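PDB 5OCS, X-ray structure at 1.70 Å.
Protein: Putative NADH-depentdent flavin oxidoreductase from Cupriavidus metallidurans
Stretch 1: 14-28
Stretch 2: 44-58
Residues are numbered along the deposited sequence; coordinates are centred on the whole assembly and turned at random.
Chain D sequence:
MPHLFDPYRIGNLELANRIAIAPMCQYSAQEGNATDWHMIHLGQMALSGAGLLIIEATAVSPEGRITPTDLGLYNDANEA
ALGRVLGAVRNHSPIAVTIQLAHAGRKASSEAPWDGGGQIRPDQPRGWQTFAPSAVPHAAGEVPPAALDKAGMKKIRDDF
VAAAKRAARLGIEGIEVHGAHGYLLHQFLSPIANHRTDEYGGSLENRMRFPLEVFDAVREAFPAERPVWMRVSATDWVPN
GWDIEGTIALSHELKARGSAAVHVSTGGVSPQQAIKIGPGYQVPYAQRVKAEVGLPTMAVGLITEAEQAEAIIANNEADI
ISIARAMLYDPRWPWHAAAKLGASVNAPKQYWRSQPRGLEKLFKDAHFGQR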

ATOM      1  N   GLU D  14       1.859 -22.604  -8.313  1.00 21.50           N
ATOM      2  CA  GLU D  14       1.395 -21.911  -9.526  1.00 22.68           C
ATOM      3  C   GLU D  14       1.513 -20.410  -9.304  1.00 21.27           C
ATOM      4  O   GLU D  14       1.221 -19.903  -8.205  1.00 23.54           O
ATOM      5  CB  GLU D  14      -0.058 -22.250  -9.887  1.00 25.83           C
ATOM      6  CG  GLU D  14      -0.366 -23.694 -10.303  1.00 30.01           C
ATOM      7  CD  GLU D  14       0.393 -24.204 -11.515  1.00 33.56           C
ATOM      8  OE1 GLU D  14       0.630 -23.458 -12.503  1.00 35.33           O
ATOM      9  OE2 GLU D  14       0.719 -25.404 -11.481  1.00 41.46           O
ATOM     10  N   LEU D  15       1.999 -19.712 -10.321  1.00 16.79           N
ATOM     11  CA  LEU D  15       2.158 -18.280 -10.273  1.00 15.29           C
ATOM     12  C   LEU D  15       1.300 -17.652 -11.315  1.00 14.90           C
ATOM     13  O   LEU D  15       1.248 -18.131 -12.451  1.00 15.83           O
ATOM     14  CB  LEU D  15       3.637 -17.880 -10.501  1.00 14.89           C
ATOM     15  CG  LEU D  15       4.664 -18.550  -9.576  1.00 14.06           C
ATOM     16  CD1 LEU D  15       6.100 -18.132  -9.925  1.00 13.86           C
ATOM     17  CD2 LEU D  15       4.400 -18.261  -8.081  1.00 14.16           C
ATOM     18  N   ALA D  16       0.641 -16.553 -10.951  1.00 14.17           N
ATOM     19  CA  ALA D  16      -0.282 -15.858 -11.835  1.00 14.84           C
ATOM     20  C   ALA D  16       0.393 -15.218 -13.077  1.00 13.83           C
ATOM     21  O   ALA D  16      -0.243 -15.043 -14.113  1.00 13.71           O
ATOM     22  CB  ALA D  16      -1.042 -14.816 -11.046  1.00 15.69           C
ATOM     23  N   ASN D  17       1.659 -14.839 -12.932  1.00 11.72           N
ATOM     24  CA  ASN D  17       2.447 -14.256 -13.997  1.00 11.66           C
ATOM     25  C   ASN D  17       3.930 -14.396 -13.640  1.00 11.54           C
ATOM     26  O   ASN D  17       4.221 -15.031 -12.660  1.00 11.07           O
ATOM     27  CB  ASN D  17       2.053 -12.805 -14.234  1.00 11.58           C
ATOM     28  CG  ASN D  17       2.096 -11.979 -12.955  1.00 11.43           C
ATOM     29  OD1 ASN D  17       3.120 -11.904 -12.309  1.00 10.90           O
ATOM     30  ND2 ASN D  17       0.958 -11.355 -12.591  1.00 11.80           N
ATOM     31  N   ARG D  18       4.827 -13.832 -14.449  1.00 11.11           N
ATOM     32  CA  ARG D  18       6.250 -14.034 -14.281  1.00 11.76           C
ATOM     33  C   ARG D  18       6.903 -12.960 -13.436  1.00 10.91           C
ATOM     34  O   ARG D  18       8.129 -12.920 -13.359  1.00 10.37           O
ATOM     35  CB  ARG D  18       6.910 -14.127 -15.642  1.00 13.18           C
ATOM     36  CG  ARG D  18       6.428 -15.371 -16.399  1.00 16.43           C
ATOM     37  CD  ARG D  18       7.000 -15.291 -17.801  1.00 20.07           C
ATOM     38  NE  ARG D  18       6.438 -16.398 -18.580  1.00 24.48           N
ATOM     39  CZ  ARG D  18       6.910 -17.640 -18.614  1.00 24.61           C
ATOM     40  NH1 ARG D  18       8.043 -17.960 -18.031  1.00 21.50           N
ATOM     41  NH2 ARG D  18       6.234 -18.564 -19.300  1.00 25.08           N
ATOM     42  N   ILE D  19       6.085 -12.128 -12.753  1.00 10.05           N
ATOM     43  CA  ILE D  19       6.586 -11.025 -11.935  1.00  9.73           C
ATOM     44  C   ILE D  19       6.768 -11.465 -10.506  1.00  8.87           C
ATOM     45  O   ILE D  19       5.823 -11.941  -9.898  1.00  8.60           O
ATOM     46  CB  ILE D  19       5.659  -9.786 -11.980  1.00  9.77           C
ATOM     47  CG1 ILE D  19       5.463  -9.287 -13.414  1.00  9.97           C
ATOM     48  CG2 ILE D  19       6.242  -8.645 -11.163  1.00 10.06           C
ATOM     49  CD1 ILE D  19       4.233  -8.437 -13.560  1.00 10.20           C
ATOM     50  N   ALA D  20       7.991 -11.331  -9.983  1.00  8.13           N
ATOM     51  CA  ALA D  20       8.269 -11.608  -8.574  1.00  8.35           C
ATOM     52  C   ALA D  20       8.655 -10.319  -7.887  1.00  8.73           C
ATOM     53  O   ALA D  20       9.397  -9.498  -8.469  1.00  8.36           O
ATOM     54  CB  ALA D  20       9.388 -12.635  -8.434  1.00  8.06           C
ATOM     55  N   ILE D  21       8.188 -10.135  -6.641  1.00  9.24           N
ATOM     56  CA  ILE D  21       8.577  -9.004  -5.842  1.00  9.81           C
ATOM     57  C   ILE D  21       9.815  -9.426  -5.089  1.00  9.56           C
ATOM     58  O   ILE D  21       9.763 -10.391  -4.326  1.00  8.81           O
ATOM     59  CB  ILE D  21       7.478  -8.527  -4.874  1.00 10.83           C
ATOM     60  CG1 ILE D  21       6.284  -8.055  -5.657  1.00 12.37           C
ATOM     61  CG2 ILE D  21       7.987  -7.380  -3.990  1.00 10.59           C
ATOM     62  CD1 ILE D  21       5.059  -7.898  -4.821  1.00 13.48           C
ATOM     63  N   ALA D  22      10.913  -8.682  -5.287  1.00  8.87           N
ATOM     64  CA  ALA D  22      12.218  -9.080  -4.774  1.00  9.45           C
ATOM     65  C   ALA D  22      12.242  -8.917  -3.265  1.00  9.88           C
ATOM     66  O   ALA D  22      11.550  -8.055  -2.753  1.00  9.03           O
ATOM     67  CB  ALA D  22      13.337  -8.217  -5.394  1.00 10.20           C
ATOM     68  N   PRO D  23      13.024  -9.761  -2.561  1.00 10.68           N
ATOM     69  CA  PRO D  23      13.139  -9.599  -1.113  1.00 11.08           C
ATOM     70  C   PRO D  23      13.907  -8.318  -0.870  1.00 12.73           C
ATOM     71  O   PRO D  23      15.015  -8.115  -1.481  1.00 16.39           O
ATOM     72  CB  PRO D  23      13.942 -10.826  -0.674  1.00 11.27           C
ATOM     73  CG  PRO D  23      14.723 -11.220  -1.896  1.00 11.79           C
ATOM     74  CD  PRO D  23      13.900 -10.831  -3.079  1.00 11.07           C
ATOM     75  N   MET D  24      13.306  -7.408  -0.132  1.00 11.23           N
ATOM     76  CA  MET D  24      13.881  -6.111   0.057  1.00 11.24           C
ATOM     77  C   MET D  24      13.889  -5.830   1.542  1.00 10.83           C
ATOM     78  O   MET D  24      12.832  -5.677   2.130  1.00 10.00           O
ATOM     79  CB  MET D  24      13.073  -5.044  -0.675  1.00 11.65           C
ATOM     80  CG  MET D  24      13.303  -5.048  -2.161  1.00 12.22           C
ATOM     81  SD  MET D  24      12.273  -3.833  -3.026  1.00 13.71           S
ATOM     82  CE  MET D  24      10.688  -4.635  -3.008  1.00 13.48           C
ATOM     83  N   CYS D  25      15.091  -5.763   2.130  1.00 10.51           N
ATOM     84  CA  CYS D  25      15.233  -5.486   3.557  1.00 11.17           C
ATOM     85  C   CYS D  25      14.527  -4.204   3.941  1.00 10.22           C
ATOM     86  O   CYS D  25      14.655  -3.187   3.235  1.00 11.24           O
ATOM     87  CB  CYS D  25      16.722  -5.389   3.944  1.00 12.12           C
ATOM     88  SG  CYS D  25      17.512  -6.996   3.833  1.00 16.17           S
ATOM     89  N   GLN D  26      13.775  -4.251   5.047  1.00  9.37           N
ATOM     90  CA  GLN D  26      13.057  -3.119   5.532  1.00  9.31           C
ATOM     91  C   GLN D  26      13.678  -2.543   6.814  1.00 10.20           C
ATOM     92  O   GLN D  26      13.322  -1.426   7.182  1.00 10.01           O
ATOM     93  CB  GLN D  26      11.574  -3.489   5.802  1.00  9.14           C
ATOM     94  CG  GLN D  26      10.829  -3.946   4.575  1.00  9.44           C
ATOM     95  CD  GLN D  26      10.796  -2.849   3.548  1.00  9.76           C
ATOM     96  OE1 GLN D  26      10.181  -1.790   3.779  1.00 10.84           O
ATOM     97  NE2 GLN D  26      11.497  -3.038   2.445  1.00  9.61           N
ATOM     98  N   TYR D  27      14.546  -3.306   7.498  1.00  9.62           N
ATOM     99  CA  TYR D  27      15.221  -2.797   8.721  1.00 11.35           C
ATOM    100  C   TYR D  27      14.212  -2.236   9.718  1.00 10.54           C
ATOM    101  O   TYR D  27      14.460  -1.230  10.347  1.00 11.93           O
ATOM    102  CB  TYR D  27      16.271  -1.710   8.348  1.00 11.25           C
ATOM    103  CG  TYR D  27      17.134  -2.100   7.184  1.00 11.41           C
ATOM    104  CD1 TYR D  27      18.264  -2.895   7.380  1.00 11.81           C
ATOM    105  CD2 TYR D  27      16.845  -1.659   5.886  1.00 11.61           C
ATOM    106  CE1 TYR D  27      19.056  -3.303   6.295  1.00 12.09           C
ATOM    107  CE2 TYR D  27      17.638  -2.039   4.801  1.00 12.21           C
ATOM    108  CZ  TYR D  27      18.748  -2.859   5.032  1.00 12.45           C
ATOM    109  OH  TYR D  27      19.540  -3.256   3.984  1.00 13.12           O
ATOM    110  N   SER D  28      13.051  -2.878   9.835  1.00 10.29           N
ATOM    111  CA  SER D  28      11.918  -2.344  10.612  1.00 10.61           C
ATOM    112  C   SER D  28      11.349  -3.343  11.625  1.00 10.97           C
ATOM    113  O   SER D  28      10.171  -3.262  11.995  1.00 10.84           O
ATOM    114  CB  SER D  28      10.816  -1.906   9.626  1.00 11.43           C
ATOM    115  OG  SER D  28      11.264  -0.815   8.860  1.00 11.05           O
ATOM    116  N   GLN D  44       0.669  -4.123   0.990  1.00 11.44           N
ATOM    117  CA  GLN D  44       0.758  -3.485  -0.357  1.00 12.03           C
ATOM    118  C   GLN D  44       1.346  -4.414  -1.373  1.00 12.05           C
ATOM    119  O   GLN D  44       0.832  -4.546  -2.479  1.00 11.70           O
ATOM    120  CB  GLN D  44       1.717  -2.275  -0.404  1.00 13.26           C
ATOM    121  CG  GLN D  44       1.213  -1.082   0.284  1.00 14.16           C
ATOM    122  CD  GLN D  44       2.346  -0.086   0.452  1.00 14.04           C
ATOM    123  OE1 GLN D  44       2.763   0.568  -0.518  1.00 11.99           O
ATOM    124  NE2 GLN D  44       2.869   0.007   1.663  1.00 13.43           N
ATOM    125  N   MET D  45       2.503  -4.964  -1.051  1.00 11.00           N
ATOM    126  CA  MET D  45       3.176  -5.824  -2.003  1.00 11.74           C
ATOM    127  C   MET D  45       2.268  -6.981  -2.437  1.00 11.60           C
ATOM    128  O   MET D  45       2.178  -7.294  -3.632  1.00 10.47           O
ATOM    129  CB  MET D  45       4.480  -6.359  -1.397  1.00 12.39           C
ATOM    130  CG  MET D  45       5.584  -5.355  -1.167  1.00 13.26           C
ATOM    131  SD  MET D  45       6.155  -4.391  -2.585  1.00 16.49           S
ATOM    132  CE  MET D  45       5.187  -2.933  -2.492  1.00 14.40           C
ATOM    133  N   ALA D  46       1.565  -7.591  -1.467  1.00 11.10           N
ATOM    134  CA  ALA D  46       0.723  -8.739  -1.720  1.00 11.51           C
ATOM    135  C   ALA D  46      -0.503  -8.411  -2.576  1.00 11.50           C
ATOM    136  O   ALA D  46      -1.077  -9.344  -3.161  1.00 12.62           O
ATOM    137  CB  ALA D  46       0.290  -9.404  -0.408  1.00 12.13           C
ATOM    138  N   LEU D  47      -0.906  -7.135  -2.633  1.00 10.96           N
ATOM    139  CA  LEU D  47      -2.050  -6.678  -3.417  1.00 11.89           C
ATOM    140  C   LEU D  47      -1.705  -6.071  -4.765  1.00 10.68           C
ATOM    141  O   LEU D  47      -2.573  -5.518  -5.454  1.00 10.74           O
ATOM    142  CB  LEU D  47      -2.845  -5.681  -2.555  1.00 13.44           C
ATOM    143  CG  LEU D  47      -3.420  -6.404  -1.305  1.00 14.22           C
ATOM    144  CD1 LEU D  47      -4.050  -5.415  -0.329  1.00 16.12           C
ATOM    145  CD2 LEU D  47      -4.412  -7.505  -1.595  1.00 15.08           C
ATOM    146  N   SER D  48      -0.448  -6.225  -5.175  1.00  9.09           N
ATOM    147  CA  SER D  48       0.083  -5.624  -6.371  1.00  8.88           C
ATOM    148  C   SER D  48      -0.251  -6.306  -7.686  1.00  8.97           C
ATOM    149  O   SER D  48       0.039  -5.731  -8.727  1.00  8.79           O
ATOM    150  CB  SER D  48       1.587  -5.555  -6.279  1.00  8.50           C
ATOM    151  OG  SER D  48       2.124  -6.863  -6.295  1.00  8.52           O
ATOM    152  N   GLY D  49      -0.797  -7.518  -7.615  1.00  9.23           N
ATOM    153  CA  GLY D  49      -1.024  -8.345  -8.781  1.00  9.42           C
ATOM    154  C   GLY D  49       0.167  -9.083  -9.322  1.00  9.52           C
ATOM    155  O   GLY D  49       0.061  -9.777 -10.346  1.00 10.11           O
ATOM    156  N   ALA D  50       1.320  -8.978  -8.663  1.00  9.59           N
ATOM    157  CA  ALA D  50       2.471  -9.812  -9.041  1.00  9.51           C
ATOM    158  C   ALA D  50       2.120 -11.274  -8.757  1.00  9.48           C
ATOM    159  O   ALA D  50       1.257 -11.600  -7.915  1.00  9.64           O
ATOM    160  CB  ALA D  50       3.695  -9.407  -8.209  1.00  9.96           C
ATOM    161  N   GLY D  51       2.852 -12.174  -9.397  1.00  9.01           N
ATOM    162  CA  GLY D  51       2.683 -13.578  -9.159  1.00  9.03           C
ATOM    163  C   GLY D  51       3.264 -14.122  -7.875  1.00  8.57           C
ATOM    164  O   GLY D  51       2.692 -15.040  -7.255  1.00  8.73           O
ATOM    165  N   LEU D  52       4.375 -13.525  -7.451  1.00  8.68           N
ATOM    166  CA  LEU D  52       5.184 -14.058  -6.401  1.00  8.25           C
ATOM    167  C   LEU D  52       5.703 -12.910  -5.516  1.00  7.87           C
ATOM    168  O   LEU D  52       6.232 -11.901  -5.988  1.00  7.39           O
ATOM    169  CB  LEU D  52       6.349 -14.814  -7.036  1.00  8.76           C
ATOM    170  CG  LEU D  52       7.296 -15.440  -6.027  1.00  9.01           C
ATOM    171  CD1 LEU D  52       6.637 -16.486  -5.109  1.00  9.12           C
ATOM    172  CD2 LEU D  52       8.526 -16.004  -6.728  1.00  9.57           C
ATOM    173  N   LEU D  53       5.540 -13.088  -4.218  1.00  8.22           N
ATOM    174  CA  LEU D  53       6.155 -12.192  -3.249  1.00  8.14           C
ATOM    175  C   LEU D  53       7.240 -12.977  -2.521  1.00  8.17           C
ATOM    176  O   LEU D  53       7.011 -14.119  -2.055  1.00  8.77           O
ATOM    177  CB  LEU D  53       5.094 -11.725  -2.254  1.00  8.40           C
ATOM    178  CG  LEU D  53       5.596 -11.023  -0.987  1.00  9.29           C
ATOM    179  CD1 LEU D  53       6.352  -9.748  -1.262  1.00  9.47           C
ATOM    180  CD2 LEU D  53       4.409 -10.748  -0.085  1.00 10.56           C
ATOM    181  N   ILE D  54       8.428 -12.390  -2.386  1.00  8.25           N
ATOM    182  CA  ILE D  54       9.491 -12.982  -1.610  1.00  8.31           C
ATOM    183  C   ILE D  54       9.767 -12.030  -0.474  1.00  8.25           C
ATOM    184  O   ILE D  54      10.236 -10.915  -0.738  1.00  8.52           O
ATOM    185  CB  ILE D  54      10.797 -13.160  -2.422  1.00  8.48           C
ATOM    186  CG1 ILE D  54      10.511 -13.868  -3.746  1.00  8.35           C
ATOM    187  CG2 ILE D  54      11.805 -13.961  -1.599  1.00  8.96           C
ATOM    188  CD1 ILE D  54      11.713 -14.027  -4.674  1.00  8.85           C
ATOM    189  N   ILE D  55       9.470 -12.478   0.755  1.00  8.34           N
ATOM    190  CA  ILE D  55       9.695 -11.698   1.944  1.00  8.44           C
ATOM    191  C   ILE D  55      11.207 -11.462   2.109  1.00  8.68           C
ATOM    192  O   ILE D  55      12.011 -12.341   1.756  1.00  8.88           O
ATOM    193  CB  ILE D  55       9.060 -12.372   3.191  1.00  8.81           C
ATOM    194  CG1 ILE D  55       7.522 -12.293   3.129  1.00  8.84           C
ATOM    195  CG2 ILE D  55       9.507 -11.720   4.502  1.00  9.37           C
ATOM    196  CD1 ILE D  55       6.808 -13.293   4.011  1.00  9.11           C
ATOM    197  N   GLU D  56      11.555 -10.294   2.652  1.00  8.52           N
ATOM    198  CA  GLU D  56      12.916  -9.873   2.862  1.00  8.30           C
ATOM    199  C   GLU D  56      13.785 -10.901   3.595  1.00  8.05           C
ATOM    200  O   GLU D  56      13.295 -11.777   4.309  1.00  8.29           O
ATOM    201  CB  GLU D  56      12.958  -8.596   3.702  1.00  8.36           C
ATOM    202  CG  GLU D  56      12.525  -8.770   5.140  1.00  9.03           C
ATOM    203  CD  GLU D  56      12.282  -7.436   5.834  1.00  9.31           C
ATOM    204  OE1 GLU D  56      13.264  -6.802   6.297  1.00  9.52           O
ATOM    205  OE2 GLU D  56      11.106  -7.032   5.908  1.00  9.63           O
ATOM    206  N   ALA D  57      15.081 -10.695   3.484  1.00  7.93           N
ATOM    207  CA  ALA D  57      16.066 -11.483   4.215  1.00  8.32           C
ATOM    208  C   ALA D  57      15.681 -11.653   5.672  1.00  8.27           C
ATOM    209  O   ALA D  57      15.622 -10.673   6.468  1.00  9.72           O
ATOM    210  CB  ALA D  57      17.456 -10.836   4.110  1.00  8.13           C
ATOM    211  N   THR D  58      15.394 -12.895   6.036  1.00  8.25           N
ATOM    212  CA  THR D  58      14.933 -13.218   7.341  1.00  8.54           C
ATOM    213  C   THR D  58      15.999 -14.036   8.070  1.00  8.41           C
ATOM    214  O   THR D  58      16.341 -15.140   7.646  1.00  8.69           O
ATOM    215  CB  THR D  58      13.610 -13.986   7.220  1.00  9.48           C
ATOM    216  OG1 THR D  58      12.633 -13.090   6.660  1.00  9.75           O
ATOM    217  CG2 THR D  58      13.120 -14.466   8.589  1.00  9.76           C
TER
HETATM  218  O   HOH W   1       0.418 -15.954  -8.132  1.00 12.13           O
HETATM  219  O   HOH W   2       9.947  -8.148  -0.475  1.00 13.72           O
HETATM  220  O   HOH W   3      16.687  -9.348   1.093  1.00 23.28           O
HETATM  221  O   HOH W   4      16.307  -5.506   7.337  1.00 10.26           O
HETATM  222  O   HOH W   5      12.740  -5.696   8.763  1.00  9.70           O

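Strands 19-21 and 52-58 run parallel, their N-to-C directions 22° apart and their axes approaching to 4.6 Å. Bridges pair A20 with L52 and I21 with L53, at CA-CA separations of 4.5 and 4.8 Å. The ladder is stitched by I19 and I21, which flank A20: L52 N donates to I19 O (3.3 Å, N-H...O angle 138°), I21 N to L52 O (2.7 Å, 165°), and I54 N to I21 O (3.1 Å, 147°). The short, nearly straight middle bond is the best formed. L52 O also receives a CA-H...O contact from A20 CA at 3.3 Å, and I54 O a similar one from P23 CA at 3.2 Å.

Ahead of the ladder, the side chain of N17 fastens the turn at 49-51. Its amide ND2 donates to G49 O (2.9 Å, 155°), while OD1 accepts from I19 N within its own stretch (3.0 Å, 154°). G51 N divides its proton between two acceptors, N17 OD1 at 2.9 Å and I19 O at 3.0 Å; angles of 121° and 129° mark both bonds as weak. Glycine suits this close approach, since an ideal CB on G51 would lie 2.6 Å from N17 O, a clash. Water 1 extends the junction, accepting from A16 N (2.9 Å) and donating to G51 O (2.6 Å).

The apolar packing centres on I21, which has 131 Å² covered by the other stretch. Its CG2 lies 3.8 Å from M45 SD and 4.0 Å from L53 CD1, and its CG1 is 3.9 Å from A50 CB. S48 OG, close to this side chain, is satisfied locally: it donates to M45 O (2.7 Å) and accepts from A50 N (3.3 Å, 166°). On the sheet face shared by A20 and L52, A20 CB meets L52 CD2 at 3.9 Å.

Beyond the ladder, water takes over part of the bonding. Water 2 donates to both A22 O and I54 O, at 2.8 Å each, bridging two carbonyls that cannot bond each other. P23 CB packs 3.9 Å from I54 CG2, and C25 SG lies 3.9 Å from A57 CB. The carboxylate of E56 then reaches the loop: OE1 accepts from Q26 N (2.9 Å, 168°), a nearly linear bond that satisfies this backbone donor directly. Water 5 accepts from S28 N (3.0 Å) and donates to E56 OE1 (2.8 Å), tying a second loop amide to the same oxygen. E56 OE2 is satisfied elsewhere in the structure.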